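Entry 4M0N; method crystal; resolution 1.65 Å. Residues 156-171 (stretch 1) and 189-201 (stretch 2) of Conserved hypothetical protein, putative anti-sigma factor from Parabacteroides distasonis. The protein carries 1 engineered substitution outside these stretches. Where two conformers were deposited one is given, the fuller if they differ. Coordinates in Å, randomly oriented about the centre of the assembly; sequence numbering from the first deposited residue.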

# COMPACT_ATOMS: atom_id res chain seq x y z
N LEU A 156 -0.13 -5.17 -8.31
CA LEU A 156 -0.65 -6.50 -8.57
C LEU A 156 0.05 -7.15 -9.78
O LEU A 156 0.28 -8.35 -9.76
N GLN A 157 0.39 -6.33 -10.78
CA GLN A 157 1.00 -6.79 -12.05
C GLN A 157 2.48 -6.42 -12.13
O GLN A 157 3.06 -6.49 -13.22
N GLY A 158 3.07 -6.03 -11.00
CA GLY A 158 4.46 -5.64 -10.93
C GLY A 158 4.75 -4.20 -11.32
O GLY A 158 5.89 -3.84 -11.60
N GLY A 159 3.73 -3.36 -11.33
CA GLY A 159 3.92 -1.95 -11.55
C GLY A 159 4.19 -1.15 -10.29
O GLY A 159 3.91 -1.58 -9.17
N LEU A 160 4.80 -0.00 -10.50
CA LEU A 160 4.94 1.06 -9.52
C LEU A 160 4.21 2.27 -10.05
O LEU A 160 4.25 2.54 -11.24
N TYR A 161 3.53 2.98 -9.16
CA TYR A 161 2.86 4.21 -9.55
C TYR A 161 3.14 5.26 -8.49
O TYR A 161 2.84 5.06 -7.30
N PHE A 162 3.73 6.37 -8.94
CA PHE A 162 4.02 7.49 -8.04
C PHE A 162 3.32 8.71 -8.58
O PHE A 162 3.39 9.01 -9.76
N ASN A 163 2.59 9.37 -7.71
CA ASN A 163 1.92 10.60 -8.07
C ASN A 163 2.17 11.57 -6.94
O ASN A 163 1.49 11.52 -5.93
N ARG A 164 3.16 12.44 -7.13
CA ARG A 164 3.61 13.34 -6.06
C ARG A 164 3.87 12.56 -4.78
O ARG A 164 3.50 12.95 -3.66
N THR A 165 4.50 11.40 -4.95
CA THR A 165 4.80 10.54 -3.84
C THR A 165 6.09 11.01 -3.20
O THR A 165 7.07 11.24 -3.90
N PRO A 166 6.11 11.16 -1.86
CA PRO A 166 7.37 11.55 -1.24
C PRO A 166 8.46 10.50 -1.45
O PRO A 166 8.18 9.30 -1.38
N ILE A 167 9.69 10.96 -1.70
CA ILE A 167 10.84 10.07 -1.93
C ILE A 167 11.03 9.06 -0.79
O ILE A 167 11.33 7.90 -1.05
N SER A 168 10.77 9.45 0.46
CA SER A 168 10.93 8.51 1.58
C SER A 168 9.97 7.34 1.44
O SER A 168 10.32 6.19 1.74
N SER A 169 8.75 7.62 0.98
CA SER A 169 7.77 6.58 0.76
C SER A 169 8.14 5.72 -0.45
O SER A 169 8.04 4.52 -0.40
N VAL A 170 8.55 6.36 -1.53
CA VAL A 170 9.06 5.65 -2.71
C VAL A 170 10.12 4.63 -2.30
O VAL A 170 10.08 3.47 -2.72
N ILE A 171 11.08 5.05 -1.48
CA ILE A 171 12.17 4.17 -1.12
C ILE A 171 11.68 2.96 -0.33
O ILE A 171 12.18 1.86 -0.51
N VAL A 189 19.55 16.79 1.83
CA VAL A 189 18.12 17.03 1.90
C VAL A 189 17.35 16.26 0.82
O VAL A 189 17.67 16.36 -0.37
N PHE A 190 16.33 15.53 1.25
CA PHE A 190 15.47 14.75 0.34
C PHE A 190 14.01 15.19 0.48
O PHE A 190 13.20 14.51 1.11
N ASP A 191 13.70 16.33 -0.14
CA ASP A 191 12.38 16.93 -0.06
C ASP A 191 11.55 16.62 -1.31
O ASP A 191 10.53 17.26 -1.56
N ASP A 192 11.97 15.63 -2.08
CA ASP A 192 11.44 15.43 -3.43
C ASP A 192 10.09 14.70 -3.42
O ASP A 192 9.80 13.88 -2.54
N TYR A 193 9.28 15.01 -4.43
CA TYR A 193 8.05 14.28 -4.69
C TYR A 193 8.20 13.61 -6.06
O TYR A 193 8.67 14.24 -7.02
N ILE A 194 7.82 12.34 -6.13
CA ILE A 194 8.06 11.55 -7.32
C ILE A 194 6.79 11.31 -8.12
O ILE A 194 5.71 11.06 -7.55
N TYR A 195 6.94 11.38 -9.44
CA TYR A 195 5.87 11.08 -10.38
C TYR A 195 6.34 10.02 -11.35
O TYR A 195 7.51 10.00 -11.74
N GLY A 196 5.43 9.14 -11.75
CA GLY A 196 5.72 8.19 -12.82
C GLY A 196 5.09 6.83 -12.63
O GLY A 196 4.63 6.49 -11.55
N GLU A 197 5.05 6.07 -13.72
CA GLU A 197 4.54 4.72 -13.74
C GLU A 197 5.62 3.87 -14.34
O GLU A 197 6.18 4.24 -15.37
N HIS A 198 5.90 2.74 -13.70
CA HIS A 198 6.97 1.86 -14.12
C HIS A 198 6.43 0.45 -14.14
O HIS A 198 6.00 -0.05 -13.12
N ASP A 199 6.50 -0.20 -15.30
CA ASP A 199 5.87 -1.50 -15.52
C ASP A 199 6.95 -2.56 -15.47
O ASP A 199 7.66 -2.77 -16.45
N ASN A 200 7.05 -3.23 -14.33
CA ASN A 200 7.94 -4.38 -14.16
C ASN A 200 9.39 -4.03 -14.47
O ASN A 200 10.09 -4.83 -15.08
N LYS A 201 9.83 -2.86 -14.02
CA LYS A 201 11.18 -2.40 -14.33
C LYS A 201 12.18 -2.96 -13.32
O LYS A 201 11.79 -3.40 -12.22

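The only side-chain hydrogen bond between the stretches lies just beyond the G159-D199 pair. N200, with chi1 in the m well, sends ND2 to the carbonyl of Q157: N200 ND2 to Q157 O is 2.7 Å, with an N-H...O angle of 154°. The same amide group donates within its own stretch, N200 ND2 to D199 OD1 at 2.8 Å and 158°, so both of its hydrogens are used. G158 lies beside this amide, at positive phi; an ideal CB there would fall 2.2 Å from N200 OD1, a clash that glycine avoids.

The second polar feature is the pairing of R164 with Y193. The CZ atom of R164 lies 4.0 Å from the centroid of the Y193 ring and 23° off the ring normal, which places the charge over the face; the two planes are inclined by 28°, close enough to count as a stack. R164 reaches this position with chi1, chi2 and chi3 all t, an extended chain that also passes the neighbouring tyrosine, R164 CG to Y195 OH being 3.1 Å. Y193 and Y195 both hold chi1 at m. Although R164 N is only 2.9 Å from I194 O, the angle is poor and no hydrogen bond results; that carbonyl, I194 O, instead accepts from T165 N at 2.9 Å and 161°. The arrangement falls at the bulge between F162 and T165, where the register shifts by one residue. Inside the turn, N163 N donates to T165 OG1 at 3.1 Å, with T165 chi1 at m.

Before the bulge, strand 159-162 runs antiparallel to strand 193-199, their axes at 178°, and the backbone bonds fix which side chains meet. L160 N to H198 O (2.9 Å) and F162 N to G196 O (2.8 Å) put L160, F162 and H198 on one face, joined by T165 and I194. All five have chi1 at m. The H198 ring meets L160 CB near its own plane, while F162 CE2 approaches H198 CD2 obliquely at 4.1 Å. F162 also touches I194, F162 CD2 to I194 CG2 at 3.7 Å. G196, paired with F162, contributes no side chain; a CB on G196 would be crowded by H198 NE2 at 3.3 Å.

I194 extends the packing on this face to the helix residues I167 and V170. I194 CG1 lies 3.7 Å from V170 CG2 and 4.1 Å from I167 CD1; V170 and I167 both have chi1 at t. I167, anchored by I167 N to D192 O at 3.0 Å, also brings I167 CG2 to within 3.8 Å of F190 CB. The side-chain contacts of I194 with V170 and I167, and of I167 with F190 CB, are apolar, and I194 and I167 lose 100 and 93 Å² to the opposite stretch, out of 1002 Å² buried in total.

The other face is more open. Y161, chi1 t, brings Y161 CD1 to 3.6 Å from E197 CG, and P166 CG meets Y193 CE1 at 3.8 Å. The Y161 hydroxyl and the E197 carboxylate find their hydrogen bonds elsewhere in the structure.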

# COMPACT_ATOMS: atom_id res chain seq x y z
CB LEU A 156 -2.16 -6.42 -8.86
CG LEU A 156 -3.02 -5.86 -7.72
CD1 LEU A 156 -4.46 -5.59 -8.17
CD2 LEU A 156 -3.02 -6.79 -6.55
CB GLN A 157 0.26 -6.19 -13.26
CG GLN A 157 -1.21 -6.58 -13.37
CD GLN A 157 -2.15 -5.70 -12.57
OE1 GLN A 157 -1.90 -4.51 -12.37
NE2 GLN A 157 -3.24 -6.28 -12.09
CB LEU A 160 6.42 1.42 -9.33
CG LEU A 160 7.29 0.34 -8.72
CD1 LEU A 160 8.77 0.68 -8.88
CD2 LEU A 160 6.95 0.14 -7.25
CB TYR A 161 1.35 3.95 -9.64
CG TYR A 161 0.52 5.20 -9.83
CD1 TYR A 161 0.78 6.11 -10.85
CD2 TYR A 161 -0.53 5.48 -8.97
CE1 TYR A 161 0.00 7.24 -11.02
CE2 TYR A 161 -1.32 6.61 -9.14
CZ TYR A 161 -1.05 7.48 -10.16
OH TYR A 161 -1.82 8.60 -10.32
CB PHE A 162 5.52 7.72 -7.90
CG PHE A 162 6.29 6.48 -7.53
CD1 PHE A 162 5.95 5.73 -6.41
CD2 PHE A 162 7.37 6.06 -8.31
CE1 PHE A 162 6.66 4.58 -6.06
CE2 PHE A 162 8.07 4.92 -7.96
CZ PHE A 162 7.73 4.18 -6.84
CB ASN A 163 0.44 10.36 -8.30
CG ASN A 163 -0.31 11.63 -8.69
OD1 ASN A 163 0.28 12.61 -9.18
ND2 ASN A 163 -1.62 11.62 -8.48
CB ARG A 164 2.60 14.48 -5.83
CG ARG A 164 3.22 15.69 -5.15
CD ARG A 164 2.29 16.90 -5.14
NE ARG A 164 3.04 18.10 -4.77
CZ ARG A 164 3.42 18.41 -3.53
NH1 ARG A 164 3.11 17.63 -2.50
NH2 ARG A 164 4.12 19.53 -3.32
CB THR A 165 4.98 9.09 -4.30
OG1 THR A 165 3.78 8.68 -4.96
CG2 THR A 165 5.25 8.17 -3.14
CB PRO A 166 7.01 11.64 0.24
CG PRO A 166 5.54 11.87 0.27
CD PRO A 166 5.01 11.10 -0.89
CB ILE A 167 12.14 10.87 -2.26
CG1 ILE A 167 13.30 9.94 -2.64
CG2 ILE A 167 12.56 11.77 -1.11
CD1 ILE A 167 13.05 9.07 -3.85
CB SER A 168 10.71 9.21 2.93
OG SER A 168 9.53 10.02 2.92
CB SER A 169 6.37 7.17 0.59
OG SER A 169 5.98 7.88 1.75
CB VAL A 170 9.67 6.64 -3.74
CG1 VAL A 170 10.50 5.92 -4.78
CG2 VAL A 170 8.56 7.45 -4.41
CB ILE A 171 13.27 4.93 -0.33
CG1 ILE A 171 14.01 5.85 -1.30
CG2 ILE A 171 14.20 3.97 0.38
CD1 ILE A 171 14.89 6.84 -0.58
CB VAL A 189 17.77 18.52 1.78
CG1 VAL A 189 16.26 18.70 1.72
CG2 VAL A 189 18.37 19.28 2.94
CB PHE A 190 15.60 13.25 0.61
CG PHE A 190 16.89 12.66 0.12
CD1 PHE A 190 17.03 12.30 -1.21
CD2 PHE A 190 17.95 12.46 0.98
CE1 PHE A 190 18.21 11.75 -1.67
CE2 PHE A 190 19.15 11.93 0.52
CZ PHE A 190 19.27 11.57 -0.81
CB ASP A 191 12.54 18.45 0.10
CG ASP A 191 11.49 19.08 0.99
OD1 ASP A 191 10.28 18.98 0.67
OD2 ASP A 191 11.88 19.70 2.00
CB ASP A 192 12.43 14.65 -4.28
CG ASP A 192 13.83 15.21 -4.22
OD1 ASP A 192 14.49 15.06 -3.17
OD2 ASP A 192 14.27 15.80 -5.23
CB TYR A 193 6.85 15.22 -4.64
CG TYR A 193 6.61 15.79 -3.26
CD1 TYR A 193 6.15 14.97 -2.24
CD2 TYR A 193 6.86 17.13 -2.98
CE1 TYR A 193 5.94 15.46 -0.97
CE2 TYR A 193 6.65 17.64 -1.70
CZ TYR A 193 6.19 16.81 -0.71
OH TYR A 193 5.96 17.28 0.57
CB ILE A 194 8.70 10.20 -6.96
CG1 ILE A 194 9.93 10.40 -6.07
CG2 ILE A 194 9.03 9.39 -8.21
CD1 ILE A 194 11.05 11.21 -6.68
CB TYR A 195 5.49 12.33 -11.19
CG TYR A 195 4.98 13.49 -10.36
CD1 TYR A 195 5.86 14.32 -9.67
CD2 TYR A 195 3.62 13.75 -10.28
CE1 TYR A 195 5.39 15.38 -8.91
CE2 TYR A 195 3.13 14.81 -9.52
CZ TYR A 195 4.02 15.62 -8.83
OH TYR A 195 3.52 16.67 -8.08
CB GLU A 197 3.30 4.60 -14.63
CG GLU A 197 2.07 5.30 -14.11
CD GLU A 197 0.97 5.30 -15.13
OE1 GLU A 197 0.53 4.19 -15.50
OE2 GLU A 197 0.57 6.40 -15.56
CB HIS A 198 8.14 1.96 -13.14
CG HIS A 198 8.63 3.35 -12.93
ND1 HIS A 198 9.52 3.97 -13.79
CD2 HIS A 198 8.37 4.25 -11.96
CE1 HIS A 198 9.77 5.19 -13.36
NE2 HIS A 198 9.08 5.39 -12.26
CB ASP A 199 5.14 -1.49 -16.88
CG ASP A 199 4.65 -2.88 -17.33
OD1 ASP A 199 4.41 -3.77 -16.48
OD2 ASP A 199 4.47 -3.06 -18.56
CB ASN A 200 7.48 -5.53 -15.06
CG ASN A 200 6.31 -6.26 -14.46
OD1 ASN A 200 6.49 -7.06 -13.56
ND2 ASN A 200 5.10 -5.92 -14.89
CB LYS A 201 11.23 -0.88 -14.35
CG LYS A 201 10.41 -0.24 -15.47
CD LYS A 201 11.23 -0.01 -16.73
CE LYS A 201 10.59 1.00 -17.66
NZ LYS A 201 10.43 2.34 -17.01